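Local coordinates for protein aminofutalosine deaminase (Helicobacter pylori, PDB 7LKK) that deaminates aminofutalosine in the menaquinone pathway of this bacterium, and probably adenosine as well, at an iron-bearing active site, at residues Thr220-Ser225 against Val274-Ala279; Val70-Phe75 against Ser388-Asn393; Thr80-Ser85 against Asn120-Gln125. All blocks are in the same frame, centred on the assembly; numbering follows the deposited sequence.

In the fold
Strand 69-80 links contacts 2 and 3; contact 1 lies on two other strands, 218-222 and 269-275. The strand's early residues pair with strand 387-391 in contact 2, in the small beta domain built from both ends of the chain; it then runs into the TIM barrel and ends at the metal-binding loop of contact 3. The segments of contact 2 are over 300 residues apart in sequence, so contact 3, and then contact 1, come between them. The centres of contacts 1 and 2 lie 32 Å apart, and contact 3 is 22 Å from each. Contacts 1 and 3 meet at the iron and the inhibitor, and strand 69-80 joins this site to the distant pairing of contact 2.

Contact 1 of 3, residues Thr220-Ser225 against Val274-Ala279; sequences THFLES and VHNQFA. With FE (Fe (III) ion), chain E; MCF ((8R)-3-(5-S-methyl-5-thio-beta-D-ribofuranosyl)-3,6,7,8-tetrahydroimidazo[4,5-d][1,3]diazepin-8-ol), chain J.
The catalytic end of the TIM barrel is built here from two neighbouring parallel strands, 218-222 and 269-275, and the loops that follow them. Val274 N donates to Thr220 O and Phe222 N returns a bond to Val274 O, at 2.9 and 3.1 Å, each nearly straight. Past the strand ends Leu223, with its left-handed backbone, turns its carbonyl to Phe278 N, 3.1 Å away, while Phe278 lays one ring face on the backbone of Ser225. The active-site side chains sit close by. His221, its CG beside the backbone N (chi1 -58°), reaches the iron through NE2 at 2.4 Å, and one face of its imidazole is covered by the inhibitor. The His275 ring meets it rim to rim and donates from NE2 to MCF O8, the iron-bound hydroxyl oxygen, at 3.2 Å and almost in line. Glu224 is extended, so that its carboxylate stacks on the His275 ring with the planes 13° apart; Val274 CG1 covers the other face. The ring is thus sandwiched, and the carboxylate stacked on it accepts, through OE1, a 2.7 Å bond from MCF N6. His79 and His81 also bind the iron, Asp328 belongs to the same site, and His194 O holds His221 ND1. A metal-binding histidine and a glutamate three residues on after one barrel strand, with a second histidine at the end of the next, are typical of amidohydrolase-superfamily deaminases.

Contact 2 of 3, residues Val70-Phe75 against Ser388-Asn393; sequences VLLPAF and SVFGFN
Val70 O is gripped twice: Phe390 N gives it a hydrogen bond of 3.0 Å, with an angle of 167° at the hydrogen, and Val389 CA adds a longer C-H...O contact at 3.4 Å. Val70 N closes the same antiparallel hydrogen-bonded pair by donating to Phe390 O at 2.8 Å. Two residues on, Leu72 and Ser388 form a second such pair, in which Ser388 N donates to Leu72 O at 2.9 Å, nearly along the C=O axis. Between them Leu71 and Val389 make a non-hydrogen-bonded pair, and there the side chains meet on the same face, Leu71 CD1 lying 3.9 Å from Val389 CG2. The other face carries Val70, Leu72, Ser388 and Phe390. Leu72 takes the crowded first torsion, its CG between the backbone N and the carbonyl carbon (chi1 83°), which brings Leu72 CD2 to the edge of the Phe390 ring, 3.7 Å from Phe390 CD1. Further along, the side chains of Val70 and Phe392 cross obliquely, CG2 of the first meeting CE2 of the second. A water bridges the end of the pairing: it donates to Pro73 O at 2.9 Å and is hydrogen-bonded to Ser388 OG, while sitting over the centre of the Phe75 ring and in the plane of Phe390. Strand 23-25 flanks 69-80, strand 414-417 flanks 387-391, and Phe405 of helix 401-408 meets Phe390 edge to face. This antiparallel pairing belongs to the beta domain beside the barrel, away from the active site; its backbone bonds are regular, its faces mostly hydrocarbon, and its buried serine hydroxyl is satisfied through the water.

Contact 3 of 3, residues Thr80-Ser85 against Asn120-Gln125; sequences THFEFS and NAIMAQ. With FE (Fe (III) ion), chain E; MCF ((8R)-3-(5-S-methyl-5-thio-beta-D-ribofuranosyl)-3,6,7,8-tetrahydroimidazo[4,5-d][1,3]diazepin-8-ol), chain J.
Apolar packing carries the meeting of the 80-85 loop with helix 115-127, and Phe82 supplies most of it. Its ring, with CG beside the backbone N (chi1 -80°), presents an edge to the helix: Ala121 CB lies in the ring plane, 3.6 Å from Phe82 CD1. One turn along, Gln125 CG comes to the tip of the ring, 4.1 Å from Phe82 CZ, with the amide plane nearly perpendicular to the ring, while Ile122 CG1 approaches Phe82 CE1 at 4.2 Å. Ala135 of strand 130-137 and Leu146 also touch Phe82. The loop follows the first barrel strand of the amidohydrolase fold, whose end bears the His79-X-His81 metal motif; Phe82, next to His81, reaches the helix while His81 binds the iron. Polar contacts hold the loop itself: Ser85 OG donates to Phe82 O at 2.6 Å, on a carbonyl lone pair, and the same hydroxyl rests 3.5 Å from Ala121 CB. The amide end of Gln125 is held by Asn77, and Glu83 accepts from the backbone of Asn138 and His139. Metal and ligand contacts point to the pocket: His81 NE2 binds FE at 2.0 Å, MCF N1 lies over the centre of the His81 imidazole, and Phe84 CE2 touches MCF C1S at 3.6 Å.

Contact 1 of 3, residues Thr220-Ser225 against Val274-Ala279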
loop_
_atom_site.group_PDB
_atom_site.type_symbol
_atom_site.label_atom_id
_atom_site.label_comp_id
_atom_site.label_asym_id
_atom_site.label_seq_id
_atom_site.Cartn_x
_atom_site.Cartn_y
_atom_site.Cartn_z
ATOM N N THR A 220 23.997 6.496 6.594
ATOM C CA THR A 220 24.343 6.869 5.230
ATOM C C THR A 220 23.360 6.226 4.263
ATOM O O THR A 220 22.818 5.150 4.533
ATOM C CB THR A 220 25.784 6.458 4.888
ATOM O OG1 THR A 220 26.128 6.936 3.581
ATOM C CG2 THR A 220 25.949 4.944 4.938
ATOM N N HIS A 221 23.115 6.914 3.149
ATOM C CA HIS A 221 22.373 6.347 2.030
ATOM C C HIS A 221 23.344 5.581 1.141
ATOM O O HIS A 221 24.405 6.102 0.786
ATOM C CB HIS A 221 21.668 7.440 1.227
ATOM C CG HIS A 221 20.725 8.274 2.037
ATOM N ND1 HIS A 221 21.075 9.502 2.555
ATOM C CD2 HIS A 221 19.444 8.056 2.418
ATOM C CE1 HIS A 221 20.050 10.005 3.219
ATOM N NE2 HIS A 221 19.047 9.148 3.151
ATOM N N PHE A 222 22.986 4.348 0.783
ATOM C CA PHE A 222 23.909 3.479 0.061
ATOM C C PHE A 222 23.191 2.781 -1.083
ATOM O O PHE A 222 22.204 2.076 -0.856
ATOM C CB PHE A 222 24.534 2.447 1.006
ATOM C CG PHE A 222 25.651 1.666 0.385
ATOM C CD1 PHE A 222 26.775 2.312 -0.101
ATOM C CD2 PHE A 222 25.576 0.287 0.279
ATOM C CE1 PHE A 222 27.803 1.599 -0.680
ATOM C CE2 PHE A 222 26.603 -0.432 -0.299
ATOM C CZ PHE A 222 27.718 0.224 -0.778
ATOM N N LEU A 223 23.704 2.975 -2.300
ATOM C CA LEU A 223 23.281 2.254 -3.505
ATOM C C LEU A 223 21.757 2.202 -3.621
ATOM O O LEU A 223 21.131 1.140 -3.687
ATOM C CB LEU A 223 23.909 0.856 -3.540
ATOM C CG LEU A 223 25.446 0.882 -3.561
ATOM C CD1 LEU A 223 26.040 -0.494 -3.830
ATOM C CD2 LEU A 223 25.960 1.885 -4.583
ATOM N N GLU A 224 21.170 3.395 -3.646
ATOM C CA GLU A 224 19.731 3.587 -3.724
ATOM C C GLU A 224 19.200 3.561 -5.153
ATOM O O GLU A 224 17.985 3.445 -5.348
ATOM C CB GLU A 224 19.370 4.916 -3.051
ATOM C CG GLU A 224 17.893 5.190 -2.878
ATOM C CD GLU A 224 17.639 6.516 -2.199
ATOM O OE1 GLU A 224 18.620 7.240 -1.918
ATOM O OE2 GLU A 224 16.463 6.834 -1.939
ATOM N N SER A 225 20.071 3.647 -6.155
ATOM C CA SER A 225 19.616 3.746 -7.532
ATOM C C SER A 225 20.610 3.058 -8.453
ATOM O O SER A 225 21.766 2.824 -8.093
ATOM C CB SER A 225 19.433 5.204 -7.961
ATOM O OG SER A 225 20.671 5.897 -7.950
ATOM N N VAL A 274 21.160 2.772 4.588
ATOM C CA VAL A 274 19.772 2.952 4.178
ATOM C C VAL A 274 19.620 2.603 2.703
ATOM O O VAL A 274 20.499 2.916 1.886
ATOM C CB VAL A 274 19.303 4.395 4.457
ATOM C CG1 VAL A 274 17.821 4.551 4.153
ATOM C CG2 VAL A 274 19.600 4.776 5.901
ATOM N N HIS A 275 18.499 1.947 2.373
ATOM C CA HIS A 275 18.061 1.592 1.020
ATOM C C HIS A 275 18.744 0.318 0.524
ATOM O O HIS A 275 18.210 -0.779 0.720
ATOM C CB HIS A 275 18.277 2.762 0.054
ATOM C CG HIS A 275 17.575 4.017 0.473
ATOM N ND1 HIS A 275 16.218 4.063 0.713
ATOM C CD2 HIS A 275 18.042 5.264 0.716
ATOM C CE1 HIS A 275 15.878 5.287 1.074
ATOM N NE2 HIS A 275 16.966 6.036 1.084
ATOM N N ASN A 276 19.898 0.441 -0.135
ATOM C CA ASN A 276 20.784 -0.670 -0.489
ATOM C C ASN A 276 20.248 -1.601 -1.573
ATOM O O ASN A 276 20.820 -2.683 -1.766
ATOM C CB ASN A 276 21.144 -1.538 0.727
ATOM C CG ASN A 276 21.459 -0.724 1.966
ATOM O OD1 ASN A 276 22.547 -0.163 2.094
ATOM N ND2 ASN A 276 20.511 -0.675 2.900
ATOM N N GLN A 277 19.184 -1.234 -2.296
ATOM C CA GLN A 277 18.578 -2.194 -3.221
ATOM C C GLN A 277 19.506 -2.580 -4.365
ATOM O O GLN A 277 19.323 -3.649 -4.959
ATOM C CB GLN A 277 17.277 -1.654 -3.817
ATOM C CG GLN A 277 16.371 -0.942 -2.846
ATOM C CD GLN A 277 16.605 0.545 -2.859
ATOM O OE1 GLN A 277 17.539 1.039 -2.232
ATOM N NE2 GLN A 277 15.774 1.269 -3.598
ATOM N N PHE A 278 20.484 -1.740 -4.698
ATOM C CA PHE A 278 21.418 -2.028 -5.777
ATOM C C PHE A 278 22.775 -2.490 -5.266
ATOM O O PHE A 278 23.744 -2.512 -6.033
ATOM C CB PHE A 278 21.562 -0.806 -6.686
ATOM C CG PHE A 278 20.319 -0.502 -7.470
ATOM C CD1 PHE A 278 20.154 -0.997 -8.754
ATOM C CD2 PHE A 278 19.300 0.251 -6.914
ATOM C CE1 PHE A 278 19.003 -0.732 -9.472
ATOM C CE2 PHE A 278 18.147 0.518 -7.625
ATOM C CZ PHE A 278 18.000 0.030 -8.909
ATOM N N ALA A 279 22.866 -2.854 -3.992
ATOM C CA ALA A 279 24.066 -3.481 -3.462
ATOM C C ALA A 279 24.057 -4.964 -3.808
ATOM O O ALA A 279 23.087 -5.672 -3.519
ATOM C CB ALA A 279 24.153 -3.290 -1.948
HETATM FE FE FE E . 16.747 9.424 3.640
HETATM O O8 MCF J . 16.769 9.198 1.692
HETATM C C8 MCF J . 15.853 9.874 0.870
HETATM C C7 MCF J . 16.114 9.644 -0.615
HETATM N N6 MCF J . 17.522 9.465 -0.868
HETATM C C5 MCF J . 18.468 10.419 -0.332
HETATM N N4 MCF J . 18.143 11.583 0.484
HETATM C C10 MCF J . 16.877 12.177 0.980
HETATM C C9 MCF J . 15.767 11.381 1.191
HETATM N N1 MCF J . 14.793 12.163 1.636
HETATM C C2 MCF J . 15.239 13.414 1.733
HETATM N N3 MCF J . 16.516 13.414 1.340
HETATM C C1S MCF J . 17.353 14.653 1.299
HETATM C C2S MCF J . 18.789 14.457 1.836
HETATM O O2S MCF J . 18.817 14.579 3.194
HETATM O O4S MCF J . 17.523 15.025 0.087
HETATM C C4S MCF J . 18.913 15.856 0.064
HETATM C C3S MCF J . 19.537 15.613 1.182
HETATM O O3S MCF J . 19.466 16.831 2.067
HETATM C C5S MCF J . 19.750 15.403 -1.120
HETATM S S5S MCF J . 20.779 16.782 -1.700
HETATM C C6S MCF J . 22.152 16.126 -2.691
HETATM O O HOH W 1 15.307 4.260 -4.708
#

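Contact 2 of 3, residues Val70-Phe75 against Ser388-Asn393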
loop_
_atom_site.group_PDB
_atom_site.type_symbol
_atom_site.label_atom_id
_atom_site.label_comp_id
_atom_site.label_asym_id
_atom_site.label_seq_id
_atom_site.Cartn_x
_atom_site.Cartn_y
_atom_site.Cartn_z
ATOM N N VAL A 70 -4.131 -5.308 21.258
ATOM C CA VAL A 70 -2.765 -5.797 21.131
ATOM C C VAL A 70 -1.849 -4.871 21.914
ATOM O O VAL A 70 -1.870 -3.651 21.712
ATOM C CB VAL A 70 -2.324 -5.886 19.659
ATOM C CG1 VAL A 70 -0.827 -6.137 19.566
ATOM C CG2 VAL A 70 -3.099 -6.984 18.941
ATOM N N LEU A 71 -1.059 -5.453 22.811
ATOM C CA LEU A 71 -0.013 -4.748 23.539
ATOM C C LEU A 71 1.330 -5.124 22.928
ATOM O O LEU A 71 1.616 -6.310 22.738
ATOM C CB LEU A 71 -0.053 -5.109 25.027
ATOM C CG LEU A 71 1.083 -4.629 25.931
ATOM C CD1 LEU A 71 1.194 -3.118 25.898
ATOM C CD2 LEU A 71 0.870 -5.121 27.358
ATOM N N LEU A 72 2.144 -4.121 22.616
ATOM C CA LEU A 72 3.408 -4.348 21.933
ATOM C C LEU A 72 4.323 -3.166 22.225
ATOM O O LEU A 72 3.871 -2.134 22.738
ATOM C CB LEU A 72 3.198 -4.533 20.418
ATOM C CG LEU A 72 3.068 -3.290 19.534
ATOM C CD1 LEU A 72 3.380 -3.639 18.085
ATOM C CD2 LEU A 72 1.678 -2.681 19.644
ATOM N N PRO A 73 5.621 -3.294 21.950
ATOM C CA PRO A 73 6.517 -2.148 22.144
ATOM C C PRO A 73 6.161 -1.011 21.200
ATOM O O PRO A 73 5.694 -1.230 20.080
ATOM C CB PRO A 73 7.904 -2.719 21.827
ATOM C CG PRO A 73 7.759 -4.187 21.937
ATOM C CD PRO A 73 6.359 -4.500 21.537
ATOM N N ALA A 74 6.388 0.215 21.664
ATOM C CA ALA A 74 6.315 1.361 20.769
ATOM C C ALA A 74 7.271 1.169 19.597
ATOM O O ALA A 74 8.335 0.556 19.726
ATOM C CB ALA A 74 6.643 2.654 21.516
ATOM N N PHE A 75 6.877 1.690 18.440
ATOM C CA PHE A 75 7.669 1.498 17.238
ATOM C C PHE A 75 8.918 2.371 17.264
ATOM O O PHE A 75 9.002 3.369 17.984
ATOM C CB PHE A 75 6.851 1.827 15.992
ATOM C CG PHE A 75 5.757 0.843 15.704
ATOM C CD1 PHE A 75 6.000 -0.519 15.743
ATOM C CD2 PHE A 75 4.483 1.285 15.385
ATOM C CE1 PHE A 75 4.992 -1.424 15.476
ATOM C CE2 PHE A 75 3.470 0.386 15.116
ATOM C CZ PHE A 75 3.725 -0.972 15.163
ATOM N N SER A 388 2.749 0.447 23.348
ATOM C CA SER A 388 1.569 0.821 22.581
ATOM C C SER A 388 0.452 -0.181 22.834
ATOM O O SER A 388 0.705 -1.377 23.004
ATOM C CB SER A 388 1.874 0.871 21.080
ATOM O OG SER A 388 2.771 1.917 20.758
ATOM N N VAL A 389 -0.783 0.316 22.861
ATOM C CA VAL A 389 -1.980 -0.518 22.898
ATOM C C VAL A 389 -2.866 -0.128 21.724
ATOM O O VAL A 389 -3.208 1.051 21.564
ATOM C CB VAL A 389 -2.739 -0.370 24.230
ATOM C CG1 VAL A 389 -4.025 -1.186 24.204
ATOM C CG2 VAL A 389 -1.857 -0.786 25.401
ATOM N N PHE A 390 -3.228 -1.112 20.900
ATOM C CA PHE A 390 -4.116 -0.920 19.760
ATOM C C PHE A 390 -5.381 -1.738 19.978
ATOM O O PHE A 390 -5.304 -2.945 20.222
ATOM C CB PHE A 390 -3.446 -1.349 18.449
ATOM C CG PHE A 390 -2.369 -0.411 17.972
ATOM C CD1 PHE A 390 -1.084 -0.492 18.480
ATOM C CD2 PHE A 390 -2.642 0.539 17.000
ATOM C CE1 PHE A 390 -0.091 0.366 18.038
ATOM C CE2 PHE A 390 -1.656 1.398 16.551
ATOM C CZ PHE A 390 -0.377 1.311 17.071
ATOM N N GLY A 391 -6.536 -1.090 19.869
ATOM C CA GLY A 391 -7.817 -1.738 20.110
ATOM C C GLY A 391 -8.484 -2.158 18.814
ATOM O O GLY A 391 -8.396 -1.463 17.800
ATOM N N PHE A 392 -9.156 -3.308 18.858
ATOM C CA PHE A 392 -9.844 -3.863 17.703
ATOM C C PHE A 392 -11.228 -4.346 18.118
ATOM O O PHE A 392 -11.590 -4.332 19.297
ATOM C CB PHE A 392 -9.037 -5.005 17.070
ATOM C CG PHE A 392 -7.653 -4.602 16.641
ATOM C CD1 PHE A 392 -7.454 -3.923 15.450
ATOM C CD2 PHE A 392 -6.554 -4.895 17.431
ATOM C CE1 PHE A 392 -6.185 -3.546 15.054
ATOM C CE2 PHE A 392 -5.280 -4.521 17.041
ATOM C CZ PHE A 392 -5.097 -3.846 15.850
ATOM N N ASN A 393 -12.009 -4.777 17.128
ATOM C CA ASN A 393 -13.366 -5.259 17.348
ATOM C C ASN A 393 -13.449 -6.774 17.486
ATOM O O ASN A 393 -14.545 -7.305 17.695
ATOM C CB ASN A 393 -14.282 -4.796 16.209
ATOM C CG ASN A 393 -14.185 -3.305 15.950
ATOM O OD1 ASN A 393 -14.411 -2.492 16.846
ATOM N ND2 ASN A 393 -13.854 -2.939 14.717
HETATM O O HOH W 2 3.683 0.220 18.618
#

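Contact 3 of 3, residues Thr80-Ser85 against Asn120-Gln125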
loop_
_atom_site.group_PDB
_atom_site.type_symbol
_atom_site.label_atom_id
_atom_site.label_comp_id
_atom_site.label_asym_id
_atom_site.label_seq_id
_atom_site.Cartn_x
_atom_site.Cartn_y
_atom_site.Cartn_z
ATOM N N THR A 80 13.989 9.151 9.036
ATOM C CA THR A 80 13.027 10.095 8.486
ATOM C C THR A 80 13.710 11.443 8.300
ATOM O O THR A 80 14.735 11.732 8.921
ATOM C CB THR A 80 11.788 10.235 9.380
ATOM O OG1 THR A 80 10.817 11.060 8.724
ATOM C CG2 THR A 80 12.163 10.861 10.711
ATOM N N HIS A 81 13.124 12.266 7.433
ATOM C CA HIS A 81 13.598 13.624 7.155
ATOM C C HIS A 81 12.471 14.597 7.487
ATOM O O HIS A 81 11.645 14.916 6.628
ATOM C CB HIS A 81 14.038 13.780 5.695
ATOM C CG HIS A 81 15.101 12.818 5.268
ATOM N ND1 HIS A 81 16.411 13.197 5.067
ATOM C CD2 HIS A 81 15.045 11.496 4.982
ATOM C CE1 HIS A 81 17.117 12.149 4.685
ATOM N NE2 HIS A 81 16.312 11.104 4.626
ATOM N N PHE A 82 12.436 15.068 8.737
ATOM C CA PHE A 82 11.365 15.967 9.158
ATOM C C PHE A 82 11.413 17.298 8.419
ATOM O O PHE A 82 10.366 17.910 8.181
ATOM C CB PHE A 82 11.437 16.206 10.666
ATOM C CG PHE A 82 10.847 15.094 11.485
ATOM C CD1 PHE A 82 9.480 14.871 11.495
ATOM C CD2 PHE A 82 11.657 14.280 12.255
ATOM C CE1 PHE A 82 8.935 13.851 12.251
ATOM C CE2 PHE A 82 11.118 13.259 13.017
ATOM C CZ PHE A 82 9.756 13.044 13.013
ATOM N N GLU A 83 12.609 17.762 8.047
ATOM C CA GLU A 83 12.739 19.070 7.413
ATOM C C GLU A 83 12.009 19.154 6.077
ATOM O O GLU A 83 11.664 20.258 5.643
ATOM C CB GLU A 83 14.218 19.417 7.226
ATOM C CG GLU A 83 14.988 19.584 8.531
ATOM C CD GLU A 83 16.484 19.739 8.314
ATOM O OE1 GLU A 83 17.058 18.964 7.519
ATOM O OE2 GLU A 83 17.088 20.634 8.943
ATOM N N PHE A 84 11.758 18.022 5.418
ATOM C CA PHE A 84 11.057 17.994 4.141
ATOM C C PHE A 84 9.563 17.722 4.293
ATOM O O PHE A 84 8.925 17.262 3.341
ATOM C CB PHE A 84 11.680 16.945 3.220
ATOM C CG PHE A 84 13.040 17.314 2.705
ATOM C CD1 PHE A 84 13.177 18.083 1.559
ATOM C CD2 PHE A 84 14.183 16.881 3.357
ATOM C CE1 PHE A 84 14.428 18.419 1.079
ATOM C CE2 PHE A 84 15.437 17.216 2.882
ATOM C CZ PHE A 84 15.558 17.985 1.741
ATOM N N SER A 85 8.990 17.999 5.467
ATOM C CA SER A 85 7.610 17.616 5.742
ATOM C C SER A 85 6.584 18.422 4.952
ATOM O O SER A 85 5.421 18.010 4.889
ATOM C CB SER A 85 7.323 17.739 7.238
ATOM O OG SER A 85 8.027 16.755 7.975
ATOM N N ASN A 120 2.822 18.384 12.537
ATOM C CA ASN A 120 1.931 17.364 11.989
ATOM C C ASN A 120 2.662 16.044 11.773
ATOM O O ASN A 120 2.106 14.969 12.032
ATOM C CB ASN A 120 1.321 17.852 10.677
ATOM C CG ASN A 120 0.286 18.937 10.883
ATOM O OD1 ASN A 120 -0.266 19.087 11.972
ATOM N ND2 ASN A 120 0.019 19.704 9.832
ATOM N N ALA A 121 3.915 16.106 11.308
ATOM C CA ALA A 121 4.701 14.893 11.112
ATOM C C ALA A 121 4.969 14.201 12.438
ATOM O O ALA A 121 4.896 12.971 12.538
ATOM C CB ALA A 121 6.020 15.229 10.416
ATOM N N ILE A 122 5.282 14.984 13.468
ATOM C CA ILE A 122 5.531 14.414 14.784
ATOM C C ILE A 122 4.277 13.727 15.263
ATOM O O ILE A 122 4.314 12.655 15.897
ATOM C CB ILE A 122 5.951 15.516 15.775
ATOM C CG1 ILE A 122 7.399 15.907 15.553
ATOM C CG2 ILE A 122 5.696 15.083 17.231
ATOM C CD1 ILE A 122 7.780 17.184 16.230
ATOM N N MET A 123 3.133 14.368 15.016
ATOM C CA MET A 123 1.982 13.807 15.673
ATOM C C MET A 123 1.543 12.534 14.954
ATOM O O MET A 123 0.973 11.633 15.579
ATOM C CB MET A 123 0.832 14.812 15.764
ATOM C CG MET A 123 0.594 15.338 17.209
ATOM S SD MET A 123 -1.066 16.128 17.255
ATOM C CE MET A 123 -1.098 17.569 16.205
ATOM N N ALA A 124 1.757 12.491 13.637
ATOM C CA ALA A 124 1.540 11.289 12.827
ATOM C C ALA A 124 2.382 10.108 13.318
ATOM O O ALA A 124 1.934 8.953 13.272
ATOM C CB ALA A 124 1.890 11.560 11.353
ATOM N N GLN A 125 3.620 10.370 13.754
ATOM C CA GLN A 125 4.443 9.323 14.365
ATOM C C GLN A 125 3.780 8.779 15.628
ATOM O O GLN A 125 3.531 7.573 15.755
ATOM C CB GLN A 125 5.835 9.875 14.693
ATOM C CG GLN A 125 6.596 10.407 13.491
ATOM C CD GLN A 125 6.959 9.310 12.515
ATOM O OE1 GLN A 125 7.943 8.592 12.707
ATOM N NE2 GLN A 125 6.172 9.176 11.459
HETATM FE FE FE E . 16.747 9.424 3.640
HETATM O O8 MCF J . 16.769 9.198 1.692
HETATM C C8 MCF J . 15.853 9.874 0.870
HETATM C C7 MCF J . 16.114 9.644 -0.615
HETATM N N6 MCF J . 17.522 9.465 -0.868
HETATM C C5 MCF J . 18.468 10.419 -0.332
HETATM N N4 MCF J . 18.143 11.583 0.484
HETATM C C10 MCF J . 16.877 12.177 0.980
HETATM C C9 MCF J . 15.767 11.381 1.191
HETATM N N1 MCF J . 14.793 12.163 1.636
HETATM C C2 MCF J . 15.239 13.414 1.733
HETATM N N3 MCF J . 16.516 13.414 1.340
HETATM C C1S MCF J . 17.353 14.653 1.299
HETATM C C2S MCF J . 18.789 14.457 1.836
HETATM O O2S MCF J . 18.817 14.579 3.194
HETATM O O4S MCF J . 17.523 15.025 0.087
HETATM C C4S MCF J . 18.913 15.856 0.064
HETATM C C3S MCF J . 19.537 15.613 1.182
HETATM O O3S MCF J . 19.466 16.831 2.067
HETATM C C5S MCF J . 19.750 15.403 -1.120
HETATM S S5S MCF J . 20.779 16.782 -1.700
HETATM C C6S MCF J . 22.152 16.126 -2.691
#